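Local structure of cytochrome c class I (Sideroxydans lithotrophicus, 4XXL) at residues S36-E40 with N41-K45; S57-K60 with V61-Y65; D70-A73 with K74-H78. The protein probably shuttles electrons through a covalently attached heme c, as a small class I cytochrome c used in lithoautotrophic growth. All coordinates share one frame; numbering follows the deposited sequence.

Contact 1. Residues S36-E40 with N41-K45; sequences SLARE and NNCFK. With HEC (heme c), chain B.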
loop_
_atom_site.group_PDB
_atom_site.type_symbol
_atom_site.label_atom_id
_atom_site.label_comp_id
_atom_site.label_asym_id
_atom_site.label_seq_id
_atom_site.Cartn_x
_atom_site.Cartn_y
_atom_site.Cartn_z
ATOM N N SER A 36 -5.818 3.717 -10.131
ATOM C CA SER A 36 -7.225 3.374 -10.182
ATOM C C SER A 36 -7.655 2.433 -9.003
ATOM O O SER A 36 -8.637 2.666 -8.297
ATOM C CB SER A 36 -7.555 2.776 -11.551
ATOM O OG SER A 36 -8.888 2.325 -11.589
ATOM N N LEU A 37 -6.882 1.355 -8.802
ATOM C CA LEU A 37 -7.188 0.433 -7.716
ATOM C C LEU A 37 -7.098 1.122 -6.330
ATOM O O LEU A 37 -7.928 0.894 -5.422
ATOM C CB LEU A 37 -6.268 -0.788 -7.800
ATOM C CG LEU A 37 -6.703 -1.953 -6.904
ATOM C CD1 LEU A 37 -8.031 -2.543 -7.360
ATOM C CD2 LEU A 37 -5.647 -3.014 -6.873
ATOM N N ALA A 38 -6.076 1.968 -6.182
ATOM C CA ALA A 38 -5.906 2.748 -4.927
ATOM C C ALA A 38 -7.117 3.673 -4.701
ATOM O O ALA A 38 -7.648 3.733 -3.591
ATOM C CB ALA A 38 -4.612 3.563 -4.933
ATOM N N ARG A 39 -7.588 4.366 -5.733
ATOM C CA ARG A 39 -8.718 5.273 -5.602
ATOM C C ARG A 39 -9.952 4.501 -5.192
ATOM O O ARG A 39 -10.644 4.914 -4.226
ATOM C CB ARG A 39 -9.022 6.018 -6.921
ATOM C CG ARG A 39 -8.093 7.129 -7.206
ATOM C CD ARG A 39 -8.567 7.982 -8.377
ATOM N NE ARG A 39 -8.758 7.221 -9.596
ATOM C CZ ARG A 39 -7.876 7.141 -10.594
ATOM N NH1 ARG A 39 -6.710 7.781 -10.573
ATOM N NH2 ARG A 39 -8.196 6.405 -11.638
ATOM N N GLU A 40 -10.185 3.375 -5.885
ATOM C CA GLU A 40 -11.353 2.562 -5.660
ATOM C C GLU A 40 -11.475 1.941 -4.280
ATOM O O GLU A 40 -12.557 1.680 -3.836
ATOM C CB GLU A 40 -11.416 1.442 -6.739
ATOM C CG GLU A 40 -11.763 1.952 -8.126
ATOM C CD GLU A 40 -11.664 0.897 -9.237
ATOM O OE1 GLU A 40 -11.221 -0.263 -8.983
ATOM O OE2 GLU A 40 -12.015 1.244 -10.394
ATOM N N ASN A 41 -10.335 1.710 -3.613
ATOM C CA ASN A 41 -10.320 1.040 -2.326
ATOM C C ASN A 41 -9.907 1.918 -1.153
ATOM O O ASN A 41 -9.549 1.480 -0.093
ATOM C CB ASN A 41 -9.463 -0.193 -2.450
ATOM C CG ASN A 41 -10.108 -1.256 -3.292
ATOM O OD1 ASN A 41 -11.010 -1.958 -2.830
ATOM N ND2 ASN A 41 -9.668 -1.377 -4.541
ATOM N N ASN A 42 -10.025 3.220 -1.364
ATOM C CA ASN A 42 -9.904 4.259 -0.337
ATOM C C ASN A 42 -8.477 4.513 0.113
ATOM O O ASN A 42 -8.239 5.127 1.155
ATOM C CB ASN A 42 -10.839 3.977 0.866
ATOM C CG ASN A 42 -12.252 4.455 0.642
ATOM O OD1 ASN A 42 -12.517 5.250 -0.251
ATOM N ND2 ASN A 42 -13.157 4.055 1.542
ATOM N N CYS A 43 -7.531 3.916 -0.596
ATOM C CA CYS A 43 -6.154 3.999 -0.170
ATOM C C CYS A 43 -5.674 5.428 -0.040
ATOM O O CYS A 43 -4.993 5.734 0.959
ATOM C CB CYS A 43 -5.288 3.184 -1.161
ATOM S SG CYS A 43 -5.758 1.501 -1.434
ATOM N N PHE A 44 -6.034 6.276 -0.970
ATOM C CA PHE A 44 -5.578 7.666 -0.985
ATOM C C PHE A 44 -6.334 8.512 0.065
ATOM O O PHE A 44 -5.961 9.635 0.343
ATOM C CB PHE A 44 -5.711 8.269 -2.347
ATOM C CG PHE A 44 -4.737 7.734 -3.366
ATOM C CD1 PHE A 44 -3.415 7.513 -3.088
ATOM C CD2 PHE A 44 -5.183 7.469 -4.651
ATOM C CE1 PHE A 44 -2.528 7.075 -4.094
ATOM C CE2 PHE A 44 -4.338 7.043 -5.651
ATOM C CZ PHE A 44 -3.002 6.817 -5.363
ATOM N N LYS A 45 -7.360 7.967 0.700
ATOM C CA LYS A 45 -7.981 8.738 1.799
ATOM C C LYS A 45 -7.030 8.847 2.988
ATOM O O LYS A 45 -7.090 9.810 3.743
ATOM C CB LYS A 45 -9.288 8.088 2.235
ATOM C CG LYS A 45 -10.318 7.968 1.145
ATOM C CD LYS A 45 -10.633 9.321 0.529
ATOM C CE LYS A 45 -11.970 9.376 -0.180
ATOM N NZ LYS A 45 -12.246 8.193 -1.004
HETATM FE FE HEC B . -2.632 1.800 4.667
HETATM C CHA HEC B . 0.259 1.290 6.531
HETATM C CHB HEC B . -1.085 0.484 1.875
HETATM C CHC HEC B . -5.648 1.841 2.984
HETATM C CHD HEC B . -3.961 3.647 7.152
HETATM N NA HEC B . -0.770 0.987 4.320
HETATM C C1A HEC B . 0.266 0.956 5.184
HETATM C C2A HEC B . 1.392 0.474 4.469
HETATM C C3A HEC B . 0.994 0.279 3.168
HETATM C C4A HEC B . -0.384 0.615 3.074
HETATM C CMA HEC B . 1.819 -0.167 2.000
HETATM C CAA HEC B . 2.763 0.258 5.109
HETATM C CBA HEC B . 2.819 -1.129 5.709
HETATM C CGA HEC B . 4.183 -1.508 6.261
HETATM O O1A HEC B . 5.026 -0.628 6.485
HETATM O O2A HEC B . 4.477 -2.747 6.359
HETATM N NB HEC B . -3.255 1.288 2.810
HETATM C C1B HEC B . -2.462 0.761 1.816
HETATM C C2B HEC B . -3.262 0.512 0.660
HETATM C C3B HEC B . -4.534 0.854 0.923
HETATM C C4B HEC B . -4.554 1.335 2.299
HETATM C CMB HEC B . -2.741 -0.080 -0.618
HETATM C CAB HEC B . -5.763 0.688 0.118
HETATM C CBB HEC B . -6.001 -0.682 -0.132
HETATM N NC HEC B . -4.489 2.656 5.023
HETATM C C1C HEC B . -5.543 2.483 4.185
HETATM C C2C HEC B . -6.563 3.275 4.748
HETATM C C3C HEC B . -6.124 3.899 5.899
HETATM C C4C HEC B . -4.788 3.425 6.060
HETATM C CMC HEC B . -7.876 3.451 4.080
HETATM C CAC HEC B . -6.895 4.870 6.780
HETATM C CBC HEC B . -8.146 4.489 7.281
HETATM N ND HEC B . -2.013 2.280 6.449
HETATM C C1D HEC B . -2.675 3.089 7.349
HETATM C C2D HEC B . -1.905 3.243 8.609
HETATM C C3D HEC B . -0.769 2.590 8.407
HETATM C C4D HEC B . -0.804 2.016 7.048
HETATM C CMD HEC B . -2.334 4.014 9.797
HETATM C CAD HEC B . 0.422 2.480 9.376
HETATM C CBD HEC B . 0.286 1.274 10.258
HETATM C CGD HEC B . 1.412 1.066 11.277
HETATM O O1D HEC B . 2.568 1.573 11.141
HETATM O O2D HEC B . 1.176 0.296 12.246
HETATM O O HOH W 1 -8.753 6.446 -2.233
HETATM O O HOH W 2 -13.235 5.085 -3.155
#

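Contact 2. Residues S57-K60 with V61-Y65; sequences SYKK and VAEKY. With HEC (heme c), chain B.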
loop_
_atom_site.group_PDB
_atom_site.type_symbol
_atom_site.label_atom_id
_atom_site.label_comp_id
_atom_site.label_asym_id
_atom_site.label_seq_id
_atom_site.Cartn_x
_atom_site.Cartn_y
_atom_site.Cartn_z
ATOM N N SER A 57 3.357 8.136 3.957
ATOM C CA SER A 57 3.437 8.342 2.516
ATOM C C SER A 57 3.956 7.090 1.835
ATOM O O SER A 57 4.743 6.310 2.364
ATOM C CB SER A 57 4.247 9.577 2.115
ATOM O OG SER A 57 5.629 9.305 2.291
ATOM N N TYR A 58 3.587 6.934 0.570
ATOM C CA TYR A 58 4.065 5.747 -0.085
ATOM C C TYR A 58 5.536 5.867 -0.399
ATOM O O TYR A 58 6.196 4.868 -0.512
ATOM C CB TYR A 58 3.255 5.405 -1.321
ATOM C CG TYR A 58 1.856 4.900 -0.990
ATOM C CD1 TYR A 58 1.627 4.106 0.123
ATOM C CD2 TYR A 58 0.783 5.121 -1.848
ATOM C CE1 TYR A 58 0.339 3.580 0.370
ATOM C CE2 TYR A 58 -0.477 4.613 -1.602
ATOM C CZ TYR A 58 -0.703 3.835 -0.506
ATOM O OH TYR A 58 -1.948 3.319 -0.280
ATOM N N LYS A 59 6.041 7.096 -0.548
ATOM C CA LYS A 59 7.486 7.339 -0.674
ATOM C C LYS A 59 8.204 6.798 0.530
ATOM O O LYS A 59 9.204 6.071 0.365
ATOM C CB LYS A 59 7.763 8.829 -0.871
ATOM C CG LYS A 59 9.275 9.148 -0.922
ATOM C CD LYS A 59 9.564 10.637 -1.134
ATOM C CE LYS A 59 11.071 10.855 -0.977
ATOM N NZ LYS A 59 11.563 11.796 -2.015
ATOM N N LYS A 60 7.698 7.079 1.743
ATOM C CA LYS A 60 8.321 6.576 2.981
ATOM C C LYS A 60 8.235 5.047 3.096
ATOM O O LYS A 60 9.166 4.371 3.499
ATOM C CB LYS A 60 7.647 7.239 4.186
ATOM C CG LYS A 60 8.212 6.875 5.563
ATOM C CD LYS A 60 7.569 7.669 6.689
ATOM C CE LYS A 60 8.162 9.071 6.748
ATOM N NZ LYS A 60 9.559 9.014 7.283
ATOM N N VAL A 61 7.121 4.496 2.656
ATOM C CA VAL A 61 7.011 3.041 2.629
ATOM C C VAL A 61 8.046 2.467 1.688
ATOM O O VAL A 61 8.683 1.424 1.967
ATOM C CB VAL A 61 5.611 2.589 2.155
ATOM C CG1 VAL A 61 5.557 1.089 2.001
ATOM C CG2 VAL A 61 4.583 3.010 3.234
ATOM N N ALA A 62 8.113 3.002 0.466
ATOM C CA ALA A 62 9.088 2.515 -0.530
ATOM C C ALA A 62 10.490 2.582 0.077
ATOM O O ALA A 62 11.297 1.668 -0.115
ATOM C CB ALA A 62 8.993 3.284 -1.812
ATOM N N GLU A 63 10.781 3.693 0.760
ATOM C CA GLU A 63 12.135 3.826 1.419
ATOM C C GLU A 63 12.336 2.725 2.469
ATOM O O GLU A 63 13.420 2.098 2.593
ATOM C CB GLU A 63 12.319 5.203 2.022
ATOM C CG GLU A 63 12.460 6.313 1.018
ATOM C CD GLU A 63 12.253 7.728 1.581
ATOM O OE1 GLU A 63 11.673 7.953 2.687
ATOM O OE2 GLU A 63 12.661 8.662 0.851
ATOM N N LYS A 64 11.317 2.461 3.286
ATOM C CA LYS A 64 11.423 1.454 4.310
ATOM C C LYS A 64 11.717 0.084 3.747
ATOM O O LYS A 64 12.509 -0.647 4.271
ATOM C CB LYS A 64 10.102 1.399 5.073
ATOM C CG LYS A 64 9.952 0.150 5.890
ATOM C CD LYS A 64 8.716 0.218 6.812
ATOM C CE LYS A 64 8.433 -1.136 7.422
ATOM N NZ LYS A 64 7.122 -1.245 8.122
ATOM N N TYR A 65 11.142 -0.203 2.588
ATOM C CA TYR A 65 11.278 -1.534 2.051
ATOM C C TYR A 65 12.350 -1.649 0.953
ATOM O O TYR A 65 12.574 -2.753 0.463
ATOM C CB TYR A 65 9.932 -2.008 1.430
ATOM C CG TYR A 65 9.018 -2.513 2.529
ATOM C CD1 TYR A 65 9.113 -3.834 2.948
ATOM C CD2 TYR A 65 8.112 -1.684 3.185
ATOM C CE1 TYR A 65 8.335 -4.306 3.996
ATOM C CE2 TYR A 65 7.325 -2.159 4.235
ATOM C CZ TYR A 65 7.438 -3.469 4.635
ATOM O OH TYR A 65 6.647 -3.942 5.673
HETATM FE FE HEC B . -2.632 1.800 4.667
HETATM C CHA HEC B . 0.259 1.290 6.531
HETATM C CHB HEC B . -1.085 0.484 1.875
HETATM C CHC HEC B . -5.648 1.841 2.984
HETATM C CHD HEC B . -3.961 3.647 7.152
HETATM N NA HEC B . -0.770 0.987 4.320
HETATM C C1A HEC B . 0.266 0.956 5.184
HETATM C C2A HEC B . 1.392 0.474 4.469
HETATM C C3A HEC B . 0.994 0.279 3.168
HETATM C C4A HEC B . -0.384 0.615 3.074
HETATM C CMA HEC B . 1.819 -0.167 2.000
HETATM C CAA HEC B . 2.763 0.258 5.109
HETATM C CBA HEC B . 2.819 -1.129 5.709
HETATM C CGA HEC B . 4.183 -1.508 6.261
HETATM O O1A HEC B . 5.026 -0.628 6.485
HETATM O O2A HEC B . 4.477 -2.747 6.359
HETATM N NB HEC B . -3.255 1.288 2.810
HETATM C C1B HEC B . -2.462 0.761 1.816
HETATM C C2B HEC B . -3.262 0.512 0.660
HETATM C C3B HEC B . -4.534 0.854 0.923
HETATM C C4B HEC B . -4.554 1.335 2.299
HETATM C CMB HEC B . -2.741 -0.080 -0.618
HETATM C CAB HEC B . -5.763 0.688 0.118
HETATM C CBB HEC B . -6.001 -0.682 -0.132
HETATM N NC HEC B . -4.489 2.656 5.023
HETATM C C1C HEC B . -5.543 2.483 4.185
HETATM C C2C HEC B . -6.563 3.275 4.748
HETATM C C3C HEC B . -6.124 3.899 5.899
HETATM C C4C HEC B . -4.788 3.425 6.060
HETATM C CMC HEC B . -7.876 3.451 4.080
HETATM C CAC HEC B . -6.895 4.870 6.780
HETATM C CBC HEC B . -8.146 4.489 7.281
HETATM N ND HEC B . -2.013 2.280 6.449
HETATM C C1D HEC B . -2.675 3.089 7.349
HETATM C C2D HEC B . -1.905 3.243 8.609
HETATM C C3D HEC B . -0.769 2.590 8.407
HETATM C C4D HEC B . -0.804 2.016 7.048
HETATM C CMD HEC B . -2.334 4.014 9.797
HETATM C CAD HEC B . 0.422 2.480 9.376
HETATM C CBD HEC B . 0.286 1.274 10.258
HETATM C CGD HEC B . 1.412 1.066 11.277
HETATM O O1D HEC B . 2.568 1.573 11.141
HETATM O O2D HEC B . 1.176 0.296 12.246
#

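Contact 3. Residues D70-A73 with K74-H78; sequences DAEA and KLIHH. With HEC (heme c), chain B.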
loop_
_atom_site.group_PDB
_atom_site.type_symbol
_atom_site.label_atom_id
_atom_site.label_comp_id
_atom_site.label_asym_id
_atom_site.label_seq_id
_atom_site.Cartn_x
_atom_site.Cartn_y
_atom_site.Cartn_z
ATOM N N ASP A 70 12.042 -9.763 0.144
ATOM C CA ASP A 70 10.635 -10.179 0.235
ATOM C C ASP A 70 9.656 -9.023 0.343
ATOM O O ASP A 70 8.522 -9.222 0.840
ATOM C CB ASP A 70 10.427 -11.111 1.419
ATOM C CG ASP A 70 10.818 -10.506 2.731
ATOM O OD1 ASP A 70 11.352 -9.344 2.795
ATOM O OD2 ASP A 70 10.618 -11.199 3.769
ATOM N N ALA A 71 10.074 -7.848 -0.140
ATOM C CA ALA A 71 9.207 -6.688 -0.045
ATOM C C ALA A 71 7.817 -6.879 -0.652
ATOM O O ALA A 71 6.773 -6.497 -0.065
ATOM C CB ALA A 71 9.880 -5.493 -0.659
ATOM N N GLU A 72 7.812 -7.359 -1.880
ATOM C CA GLU A 72 6.516 -7.549 -2.534
ATOM C C GLU A 72 5.589 -8.499 -1.790
ATOM O O GLU A 72 4.420 -8.205 -1.545
ATOM C CB GLU A 72 6.735 -8.115 -3.951
ATOM C CG GLU A 72 5.492 -8.250 -4.846
ATOM C CD GLU A 72 5.829 -8.850 -6.213
ATOM O OE1 GLU A 72 5.948 -8.128 -7.205
ATOM O OE2 GLU A 72 5.986 -10.095 -6.310
ATOM N N ALA A 73 6.127 -9.642 -1.378
ATOM C CA ALA A 73 5.288 -10.604 -0.671
ATOM C C ALA A 73 4.782 -9.981 0.658
ATOM O O ALA A 73 3.633 -10.195 1.088
ATOM C CB ALA A 73 6.050 -11.871 -0.376
ATOM N N LYS A 74 5.675 -9.221 1.327
ATOM C CA LYS A 74 5.293 -8.614 2.608
ATOM C C LYS A 74 4.154 -7.616 2.470
ATOM O O LYS A 74 3.284 -7.577 3.361
ATOM C CB LYS A 74 6.435 -7.897 3.306
ATOM C CG LYS A 74 7.451 -8.810 3.967
ATOM C CD LYS A 74 7.204 -8.982 5.461
ATOM C CE LYS A 74 8.510 -8.899 6.262
ATOM N NZ LYS A 74 9.226 -10.205 6.357
ATOM N N LEU A 75 4.206 -6.800 1.418
ATOM C CA LEU A 75 3.136 -5.795 1.247
ATOM C C LEU A 75 1.862 -6.433 0.685
ATOM O O LEU A 75 0.749 -6.001 1.035
ATOM C CB LEU A 75 3.557 -4.597 0.374
ATOM C CG LEU A 75 4.594 -3.605 0.982
ATOM C CD1 LEU A 75 4.698 -2.348 0.159
ATOM C CD2 LEU A 75 4.230 -3.236 2.440
ATOM N N ILE A 76 2.007 -7.458 -0.140
ATOM C CA ILE A 76 0.785 -8.210 -0.577
ATOM C C ILE A 76 0.087 -8.794 0.663
ATOM O O ILE A 76 -1.155 -8.685 0.783
ATOM C CB ILE A 76 1.079 -9.314 -1.616
ATOM C CG1 ILE A 76 1.489 -8.641 -2.911
ATOM C CG2 ILE A 76 -0.141 -10.230 -1.767
ATOM C CD1 ILE A 76 2.010 -9.585 -4.001
ATOM N N HIS A 77 0.895 -9.370 1.587
ATOM C CA HIS A 77 0.381 -9.833 2.854
ATOM C C HIS A 77 -0.269 -8.726 3.659
ATOM O O HIS A 77 -1.392 -8.859 4.132
ATOM C CB HIS A 77 1.473 -10.528 3.666
ATOM C CG HIS A 77 1.027 -10.903 5.021
ATOM N ND1 HIS A 77 0.307 -12.048 5.283
ATOM C CD2 HIS A 77 1.153 -10.260 6.202
ATOM C CE1 HIS A 77 0.033 -12.107 6.575
ATOM N NE2 HIS A 77 0.532 -11.031 7.155
ATOM N N HIS A 78 0.401 -7.607 3.755
ATOM C CA HIS A 78 -0.114 -6.515 4.565
ATOM C C HIS A 78 -1.487 -6.030 4.091
ATOM O O HIS A 78 -2.326 -5.694 4.910
ATOM C CB HIS A 78 0.840 -5.321 4.488
ATOM C CG HIS A 78 0.309 -4.101 5.163
ATOM N ND1 HIS A 78 -0.304 -3.065 4.503
ATOM C CD2 HIS A 78 0.257 -3.792 6.482
ATOM C CE1 HIS A 78 -0.699 -2.176 5.384
ATOM N NE2 HIS A 78 -0.325 -2.566 6.576
HETATM FE FE HEC B . -2.632 1.800 4.667
HETATM C CHA HEC B . 0.259 1.290 6.531
HETATM C CHB HEC B . -1.085 0.484 1.875
HETATM C CHC HEC B . -5.648 1.841 2.984
HETATM C CHD HEC B . -3.961 3.647 7.152
HETATM N NA HEC B . -0.770 0.987 4.320
HETATM C C1A HEC B . 0.266 0.956 5.184
HETATM C C2A HEC B . 1.392 0.474 4.469
HETATM C C3A HEC B . 0.994 0.279 3.168
HETATM C C4A HEC B . -0.384 0.615 3.074
HETATM C CMA HEC B . 1.819 -0.167 2.000
HETATM C CAA HEC B . 2.763 0.258 5.109
HETATM C CBA HEC B . 2.819 -1.129 5.709
HETATM C CGA HEC B . 4.183 -1.508 6.261
HETATM O O1A HEC B . 5.026 -0.628 6.485
HETATM O O2A HEC B . 4.477 -2.747 6.359
HETATM N NB HEC B . -3.255 1.288 2.810
HETATM C C1B HEC B . -2.462 0.761 1.816
HETATM C C2B HEC B . -3.262 0.512 0.660
HETATM C C3B HEC B . -4.534 0.854 0.923
HETATM C C4B HEC B . -4.554 1.335 2.299
HETATM C CMB HEC B . -2.741 -0.080 -0.618
HETATM C CAB HEC B . -5.763 0.688 0.118
HETATM C CBB HEC B . -6.001 -0.682 -0.132
HETATM N NC HEC B . -4.489 2.656 5.023
HETATM C C1C HEC B . -5.543 2.483 4.185
HETATM C C2C HEC B . -6.563 3.275 4.748
HETATM C C3C HEC B . -6.124 3.899 5.899
HETATM C C4C HEC B . -4.788 3.425 6.060
HETATM C CMC HEC B . -7.876 3.451 4.080
HETATM C CAC HEC B . -6.895 4.870 6.780
HETATM C CBC HEC B . -8.146 4.489 7.281
HETATM N ND HEC B . -2.013 2.280 6.449
HETATM C C1D HEC B . -2.675 3.089 7.349
HETATM C C2D HEC B . -1.905 3.243 8.609
HETATM C C3D HEC B . -0.769 2.590 8.407
HETATM C C4D HEC B . -0.804 2.016 7.048
HETATM C CMD HEC B . -2.334 4.014 9.797
HETATM C CAD HEC B . 0.422 2.480 9.376
HETATM C CBD HEC B . 0.286 1.274 10.258
HETATM C CGD HEC B . 1.412 1.066 11.277
HETATM O O1D HEC B . 2.568 1.573 11.141
HETATM O O2D HEC B . 1.176 0.296 12.246
#

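Contact 1. Residues S36-E40 with N41-K45
A Schellman motif closes helix 31-40 in this local contact, and the chain turns directly into the short helix 43-46 that carries the first heme-binding cysteine of the CXXCH sequence typical of c-type cytochromes. Asn-42, with its positive phi of 74°, is the C-prime residue. Around it Cys-43 N donates to Ala-38 O at 3.0 Å, while the bond from Asn-42 N to Arg-39 O is weak. The preceding residue, Asn-41, folds its side chain back on the helix end: CG stands anti to the carbonyl carbon (chi1 -71°), which brings ND2 to Leu-37 O at 3.0 Å. The bond is fairly straight, with the carbonyl oxygen close to the amide plane, and Asn-41 N adds a weak bond to the same oxygen. Asn-41 ND2 also lies against CD1 of Leu-37, whose side chain reaches on to Ala-106 and Leu-110 of helix 104-115. Beyond the turn, the methyl of Ala-38 sits over one face of the Phe-44 ring in a CH-pi contact, 3.8 Å from CB to the ring centroid and displaced toward the rim at CE2 and CZ. The aliphatic CG of Arg-39 meets the same ring at its edge, near CD2. Two waters fill out the polar side of the turn. Both donate to Arg-39 O; one accepts a weak bond from Phe-44 N, and the other also donates to Asn-42 OD1, which in turn takes a bond from Lys-45 NZ. The turn thus ties the helix end to the heme attachment. Cys-43 CB packs 3.9 Å from Ala-38 CB. One bond further out, Cys-43 SG is joined covalently to heme CAB at 1.8 Å.

Contact 2. Residues S57-K60 with V61-Y65
Tyr-65, Lys-64, Val-61 and Tyr-58, all on helix 58-65, touch the heme directly, and Val-61 CG2 also meets the edge of the Tyr-58 ring. Tyr-65 OH donates to heme O2A at 2.6 Å and Lys-64 NZ to heme O1A at 2.7 Å, so one propionate is gripped at both oxygens; the lysine would probably stabilise its negative charge. The propionate lies at the edge of the Tyr-65 ring, with O1A in the ring plane. Farther along the porphyrin, the hydroxyl end of Tyr-58 approaches pyrrole carbon C2B, its OH 3.2 Å away. Between these two tyrosines Val-61 fills in: CG2 packs against propionate carbon CAA, and CG1 against the heme methyl CMA. Lys-64 reaches its oxygen with CG opposite its backbone nitrogen (chi1 164°) and the chain extended to its tip. A phenylalanine in place of Tyr-65 would probably leave O2A without this hydroxyl donor and the propionate less firmly fixed. Further out, backbone bonds from Val-61 N to Ser-57 O and from Ala-62 N to Tyr-58 O hold the first turn, from which Tyr-58 and Val-61 project. Ser-57, the N-cap, accepts from Lys-60 N through OG at 3.1 Å. On the outer side the Lys-59 chain crosses Glu-63, its CE 3.3 Å from OE2, but the opposite charges stay 4.4 Å apart between Lys-59 NZ and Glu-63 OE2, beyond a salt bridge. Tyr-58 also stacks on His-47, an axial ligand of the heme iron. The arrangement is that of a capped helix lining the heme pocket of a class I cytochrome c, with a tyrosine and a lysine holding a heme propionate.

Contact 3. Residues D70-A73 with K74-H78
Lys-74 turns its CG away from its own carbonyl carbon (chi1 -75°) and bends at every later torsion, while Asp-70 places its carboxylate between its backbone N and carbonyl carbon (chi1 58°); together these rotations close an i to i+4 salt bridge at the start of helix 71-81. Lys-74 NZ lies 3.1 Å from Asp-70 OD2, which it meets from above the carboxylate plane. The two side chains cross obliquely, and Lys-74 CG rests 3.3 Å from Asp-70 O. That same carbonyl accepts from Lys-74 N at 2.9 Å, so backbone and side-chain bonds bridge one residue pair. Asp-70 holds the N-cap position, but its carboxylate makes no capping bond. Two residues on, Glu-72 and Ile-76 lie side by side and point the same way, with Glu-72 CG 3.8 Å from Ile-76 CD1. The Glu-72 carboxylate goes on to a salt bridge with Lys-108, and Ile-76 packs on Val-111, both of helix 104-115. The buried side of the helix is carried by Leu-75, whose CD2 packs 3.9 Å from heme CMA while the same side chain rests against Val-111 and Leu-115. At the far end, His-77 NE2 is hydrogen-bonded to Glu-83. His-78 reaches the heme: its ring meets that of the axial ligand His-95, and heme propionate carbon CBA lies over the centre of one of its faces. His-78 CE1 comes 3.3 Å from pyrrole carbon C1A of the heme.

The three contacts follow one another along the chain on four helices of one cytochrome c domain: contact 1 joins helix 31-40 to helix 43-46, contact 2 covers the N-cap and length of helix 58-65, and contact 3 the start of helix 71-81. Contact 1 lies across the centre of the chain from the other two, its centre about 17 Å from that of contact 2 and about 18 Å from that of contact 3; the centres of contacts 2 and 3 are about 13 Å apart. Cys-43 and Phe-44 meet Tyr-58, and Tyr-65 CE2 meets Leu-75 CD2, so contact 2 bridges its neighbours. Successive helices thus enclose one heme from several sides.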